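Local coordinates for putative uncharacterized protein (Pseudomonas phage 201phi2-1, PDB 3RB8) that is of uncharacterised function but belongs to the phage tubulin-like proteins of the tubulin/FtsZ superfamily and holds guanosine-5'-diphosphate in a nucleotide pocket, at residues K51-A56 with P65-Q70; F83-Y88 with E170-V175. All coordinates share one frame; numbering follows the deposited sequence.

Two ways of fastening a helix in a tubulin-like fold are met here, one mainly polar and one apolar. Interaction 1, at the surface, ties the loop after edge strand 46-49 to segment 65-70 chiefly through the amide of Gln-70, with Thr-53 packed beside it. Interaction 2, wholly buried, lays helix 161-178 on strand 84-89 in the parallel part of the mixed central sheet. Their centres are 26 Å apart and their nearest atoms about 12 Å, so they do not touch. Both stand back from the guanosine-5'-diphosphate: the side chain of Thr-53 is about 10 Å from the nucleotide and from the magnesium ion, and that of Cys-87 about 9 Å from the nucleotide.

Interaction 1: K51-A56 with P65-Q70; sequences KGTRGA and PLVRPQ
The loop that leaves edge strand 46-49 of the nucleotide-binding domain is tied to segment 65-70, where helix 60-67 gives way to a 3-10 turn, by the primary amide of Gln-70, which grips both polar backbone groups of Lys-51. Its OE1 accepts from Lys-51 N at 3.0 Å, a fairly straight bond (N-H...O 159°) whose donor lies 16° from the carbonyl plane. NE2 answers by donating to Lys-51 O at 3.2 Å, reaching that oxygen from above its carbonyl plane. The Gln-70 chain runs extended beyond CG (chi2 178°), which carries the amide across to the loop. NE2 also donates to Leu-66 O at 3.0 Å, with that oxygen in the amide plane, so the same group joins the 3-10 turn back to the helix before it.

Beside the amide the contact turns apolar. The CG2 methyl of Thr-53 lies against Leu-66 CB at 3.8 Å and Val-67 CG1 at 4.0 Å; the Thr-53 and Leu-66 side chains lie alongside each other, pointing opposite ways. The hydroxyl OG1 turns to Thr-33 O instead, while Val-67 continues inward onto Val-97, Leu-98 and Leu-101 of helix 95-108.

Three hydrogen bonds thus fix the rotation of one amide: the partners are consistent with only this orientation, since a flip would bring OE1 against two carbonyl oxygens and NE2 against an N-H.

Interaction 2: F83-Y88 with E170-V175; sequences FYIVCY and EKIRKV
Val-175 points its CG1 methyl into the angle between Ile-85 and Phe-83, and together with Ile-172, Ile-85 lying between the two, it seats a helix on the central sheet of the alpha/beta nucleotide-binding domain, as in other members of the tubulin/FtsZ superfamily. Helix 170-175 runs nearly antiparallel to strand 84-88, at 167° between their directions, with the axes 10.3 Å apart at closest approach, close to the usual spacing of a helix packed on a sheet.

From the strand, Phe-83, Ile-85 and Cys-87 face the helix, whereas Tyr-84 and Val-86 turn to the other side of the sheet, where both touch Leu-106 of helix 95-108. The helix replies with Ile-172 and Val-175, three residues apart and so on one flank. Ile-85 CD1 stops short of Val-175 on the strand side, against its CG1 methyl and 3.8 Å from Val-175 CB. A chi1 of 165° sets Val-175 CG1 anti to its backbone N and aims it at the strand. The Phe-83 side chain crosses that of Val-175 at about a right angle, and its ring carbon CE2 approaches the methyl CG1 obliquely at 3.8 Å.

Ile-85 CD1 also serves the preceding turn of the helix, touching Ile-172 CG2 at 3.9 Å. The two branches of Ile-172 divide the work: CG2 goes to Ile-85, while CG1 carries CD1 along the strand toward Cys-87. Leu-7 of the adjoining strand 6-10 packs against Ile-172 too, spreading the helix over two strands. At the end nearer the nucleotide the contact is looser, with Cys-87 SG lying 4.4 Å from Ile-172 CD1.

Interaction 1: K51-A56 with P65-Q70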
# COMPACT_ATOMS: atom_id res chain seq x y z
N LYS A 51 18.87 9.15 7.31
CA LYS A 51 20.27 9.52 7.12
C LYS A 51 21.03 8.40 6.40
O LYS A 51 20.53 7.27 6.27
CB LYS A 51 20.93 9.80 8.47
CG LYS A 51 20.05 10.60 9.42
CD LYS A 51 20.23 10.18 10.89
CE LYS A 51 21.51 10.75 11.50
NZ LYS A 51 21.44 10.80 12.99
N GLY A 52 22.23 8.72 5.92
CA GLY A 52 23.09 7.74 5.27
C GLY A 52 22.68 7.33 3.87
O GLY A 52 23.51 6.83 3.10
N THR A 53 21.41 7.56 3.52
CA THR A 53 20.85 7.01 2.28
C THR A 53 20.88 7.96 1.08
O THR A 53 21.37 7.60 0.01
CB THR A 53 19.39 6.52 2.50
OG1 THR A 53 18.59 7.58 3.02
CG2 THR A 53 19.36 5.34 3.47
N ARG A 54 20.37 9.17 1.27
CA ARG A 54 20.18 10.14 0.18
C ARG A 54 19.76 9.58 -1.20
O ARG A 54 20.49 9.73 -2.19
CB ARG A 54 21.37 11.11 0.10
CG ARG A 54 21.19 12.28 1.05
CD ARG A 54 19.70 12.60 1.14
NE ARG A 54 19.37 13.60 2.15
CZ ARG A 54 19.09 14.88 1.88
NH1 ARG A 54 19.10 15.31 0.63
NH2 ARG A 54 18.79 15.72 2.87
N GLY A 55 18.58 8.96 -1.23
CA GLY A 55 17.87 8.56 -2.44
C GLY A 55 18.66 7.99 -3.61
O GLY A 55 18.93 8.69 -4.59
N ALA A 56 19.02 6.71 -3.51
CA ALA A 56 19.66 6.02 -4.62
C ALA A 56 18.71 4.99 -5.24
O ALA A 56 17.95 5.32 -6.16
CB ALA A 56 20.98 5.37 -4.17
N PRO A 65 19.34 -2.44 5.20
CA PRO A 65 20.22 -2.38 6.38
C PRO A 65 20.58 -0.94 6.76
O PRO A 65 20.92 -0.67 7.92
CB PRO A 65 21.47 -3.17 5.95
CG PRO A 65 21.46 -3.10 4.48
CD PRO A 65 20.02 -3.04 4.03
N LEU A 66 20.51 -0.03 5.80
CA LEU A 66 20.74 1.38 6.08
C LEU A 66 19.60 1.99 6.89
O LEU A 66 19.85 2.79 7.79
CB LEU A 66 20.92 2.15 4.78
CG LEU A 66 22.30 1.95 4.14
CD1 LEU A 66 22.45 2.84 2.91
CD2 LEU A 66 23.39 2.25 5.17
N VAL A 67 18.36 1.60 6.59
CA VAL A 67 17.22 2.19 7.27
C VAL A 67 16.74 1.43 8.52
O VAL A 67 16.13 2.02 9.41
CB VAL A 67 16.04 2.46 6.31
CG1 VAL A 67 16.31 3.68 5.49
CG2 VAL A 67 15.78 1.27 5.41
N ARG A 68 17.00 0.13 8.58
CA ARG A 68 16.50 -0.68 9.69
C ARG A 68 16.74 -0.05 11.07
O ARG A 68 15.81 0.08 11.86
CB ARG A 68 17.06 -2.12 9.63
CG ARG A 68 16.62 -3.02 10.78
CD ARG A 68 15.10 -3.06 10.89
NE ARG A 68 14.60 -3.83 12.03
CZ ARG A 68 14.29 -3.31 13.21
NH1 ARG A 68 14.43 -2.01 13.44
NH2 ARG A 68 13.85 -4.10 14.18
N PRO A 69 17.99 0.35 11.37
CA PRO A 69 18.31 0.86 12.71
C PRO A 69 17.54 2.14 13.07
O PRO A 69 17.37 2.46 14.25
CB PRO A 69 19.82 1.16 12.61
CG PRO A 69 20.30 0.34 11.46
CD PRO A 69 19.17 0.31 10.49
N GLN A 70 17.08 2.85 12.05
CA GLN A 70 16.45 4.16 12.22
C GLN A 70 14.95 4.10 12.46
O GLN A 70 14.31 5.14 12.58
CB GLN A 70 16.70 5.01 10.99
CG GLN A 70 18.16 5.32 10.74
CD GLN A 70 18.35 6.13 9.49
OE1 GLN A 70 17.85 7.25 9.38
NE2 GLN A 70 19.07 5.57 8.52

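Interaction 2: F83-Y88 with E170-V175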
# COMPACT_ATOMS: atom_id res chain seq x y z
N PHE A 83 -6.70 4.19 14.17
CA PHE A 83 -6.61 3.56 12.87
C PHE A 83 -5.45 4.19 12.12
O PHE A 83 -5.07 5.33 12.39
CB PHE A 83 -7.90 3.76 12.10
CG PHE A 83 -8.09 2.80 10.95
CD1 PHE A 83 -8.76 1.60 11.13
CD2 PHE A 83 -7.63 3.11 9.68
CE1 PHE A 83 -8.95 0.73 10.07
CE2 PHE A 83 -7.82 2.24 8.62
CZ PHE A 83 -8.49 1.05 8.81
N TYR A 84 -4.87 3.44 11.18
CA TYR A 84 -3.78 3.97 10.36
C TYR A 84 -3.97 3.62 8.89
O TYR A 84 -4.55 2.59 8.54
CB TYR A 84 -2.42 3.44 10.81
CG TYR A 84 -2.00 3.69 12.26
CD1 TYR A 84 -1.03 4.65 12.57
CD2 TYR A 84 -2.51 2.92 13.30
CE1 TYR A 84 -0.59 4.85 13.89
CE2 TYR A 84 -2.09 3.11 14.62
CZ TYR A 84 -1.14 4.08 14.90
OH TYR A 84 -0.72 4.28 16.20
N ILE A 85 -3.47 4.50 8.03
CA ILE A 85 -3.40 4.21 6.61
C ILE A 85 -1.96 4.32 6.14
O ILE A 85 -1.30 5.32 6.41
CB ILE A 85 -4.33 5.14 5.82
CG1 ILE A 85 -5.73 5.07 6.41
CG2 ILE A 85 -4.37 4.73 4.36
CD1 ILE A 85 -6.81 5.72 5.55
N VAL A 86 -1.46 3.27 5.49
CA VAL A 86 -0.09 3.23 4.96
C VAL A 86 -0.12 3.15 3.44
O VAL A 86 -0.89 2.38 2.87
CB VAL A 86 0.70 2.03 5.51
CG1 VAL A 86 2.20 2.30 5.44
CG2 VAL A 86 0.28 1.77 6.95
N CYS A 87 0.72 3.96 2.80
CA CYS A 87 0.66 4.13 1.35
C CYS A 87 2.04 4.26 0.74
O CYS A 87 2.86 5.06 1.19
CB CYS A 87 -0.19 5.36 0.99
SG CYS A 87 -0.35 5.65 -0.79
N TYR A 88 2.30 3.48 -0.31
CA TYR A 88 3.61 3.47 -0.94
C TYR A 88 3.55 2.52 -2.12
O TYR A 88 2.57 1.81 -2.29
CB TYR A 88 4.69 3.00 0.05
CG TYR A 88 4.38 1.64 0.65
CD1 TYR A 88 4.90 0.48 0.10
CD2 TYR A 88 3.54 1.52 1.75
CE1 TYR A 88 4.61 -0.75 0.62
CE2 TYR A 88 3.24 0.29 2.29
CZ TYR A 88 3.78 -0.85 1.72
OH TYR A 88 3.47 -2.07 2.23
N GLU A 170 -8.76 9.28 -3.56
CA GLU A 170 -10.20 9.23 -3.30
C GLU A 170 -10.57 8.08 -2.39
O GLU A 170 -11.38 8.23 -1.48
CB GLU A 170 -11.00 9.15 -4.60
CG GLU A 170 -11.15 10.48 -5.31
CD GLU A 170 -12.18 10.42 -6.42
OE1 GLU A 170 -12.54 9.29 -6.83
OE2 GLU A 170 -12.63 11.50 -6.87
N LYS A 171 -9.97 6.91 -2.66
CA LYS A 171 -10.22 5.73 -1.85
C LYS A 171 -9.77 5.94 -0.40
O LYS A 171 -10.45 5.53 0.53
CB LYS A 171 -9.56 4.52 -2.47
CG LYS A 171 -10.47 3.75 -3.41
CD LYS A 171 -9.72 3.40 -4.67
CE LYS A 171 -9.84 1.93 -5.01
NZ LYS A 171 -8.61 1.48 -5.73
N ILE A 172 -8.63 6.60 -0.23
CA ILE A 172 -8.16 6.96 1.10
C ILE A 172 -9.16 7.84 1.88
O ILE A 172 -9.51 7.51 3.02
CB ILE A 172 -6.78 7.60 1.03
CG1 ILE A 172 -5.83 6.62 0.34
CG2 ILE A 172 -6.29 7.95 2.42
CD1 ILE A 172 -4.37 6.88 0.57
N ARG A 173 -9.63 8.93 1.26
CA ARG A 173 -10.71 9.73 1.86
C ARG A 173 -11.86 8.89 2.39
O ARG A 173 -12.36 9.11 3.50
CB ARG A 173 -11.29 10.71 0.83
CG ARG A 173 -10.27 11.64 0.26
CD ARG A 173 -10.79 13.03 0.23
NE ARG A 173 -9.78 13.91 -0.34
CZ ARG A 173 -9.07 14.77 0.37
NH1 ARG A 173 -9.29 14.87 1.68
NH2 ARG A 173 -8.16 15.53 -0.22
N LYS A 174 -12.28 7.92 1.58
CA LYS A 174 -13.37 7.04 1.94
C LYS A 174 -13.09 6.22 3.20
O LYS A 174 -14.00 5.89 3.94
CB LYS A 174 -13.68 6.09 0.79
CG LYS A 174 -14.44 6.73 -0.35
CD LYS A 174 -15.12 5.67 -1.20
CE LYS A 174 -14.95 5.96 -2.68
NZ LYS A 174 -15.84 7.06 -3.13
N VAL A 175 -11.83 5.89 3.43
CA VAL A 175 -11.48 5.12 4.61
C VAL A 175 -11.40 6.07 5.80
O VAL A 175 -11.81 5.75 6.92
CB VAL A 175 -10.16 4.34 4.43
CG1 VAL A 175 -9.64 3.86 5.76
CG2 VAL A 175 -10.38 3.18 3.48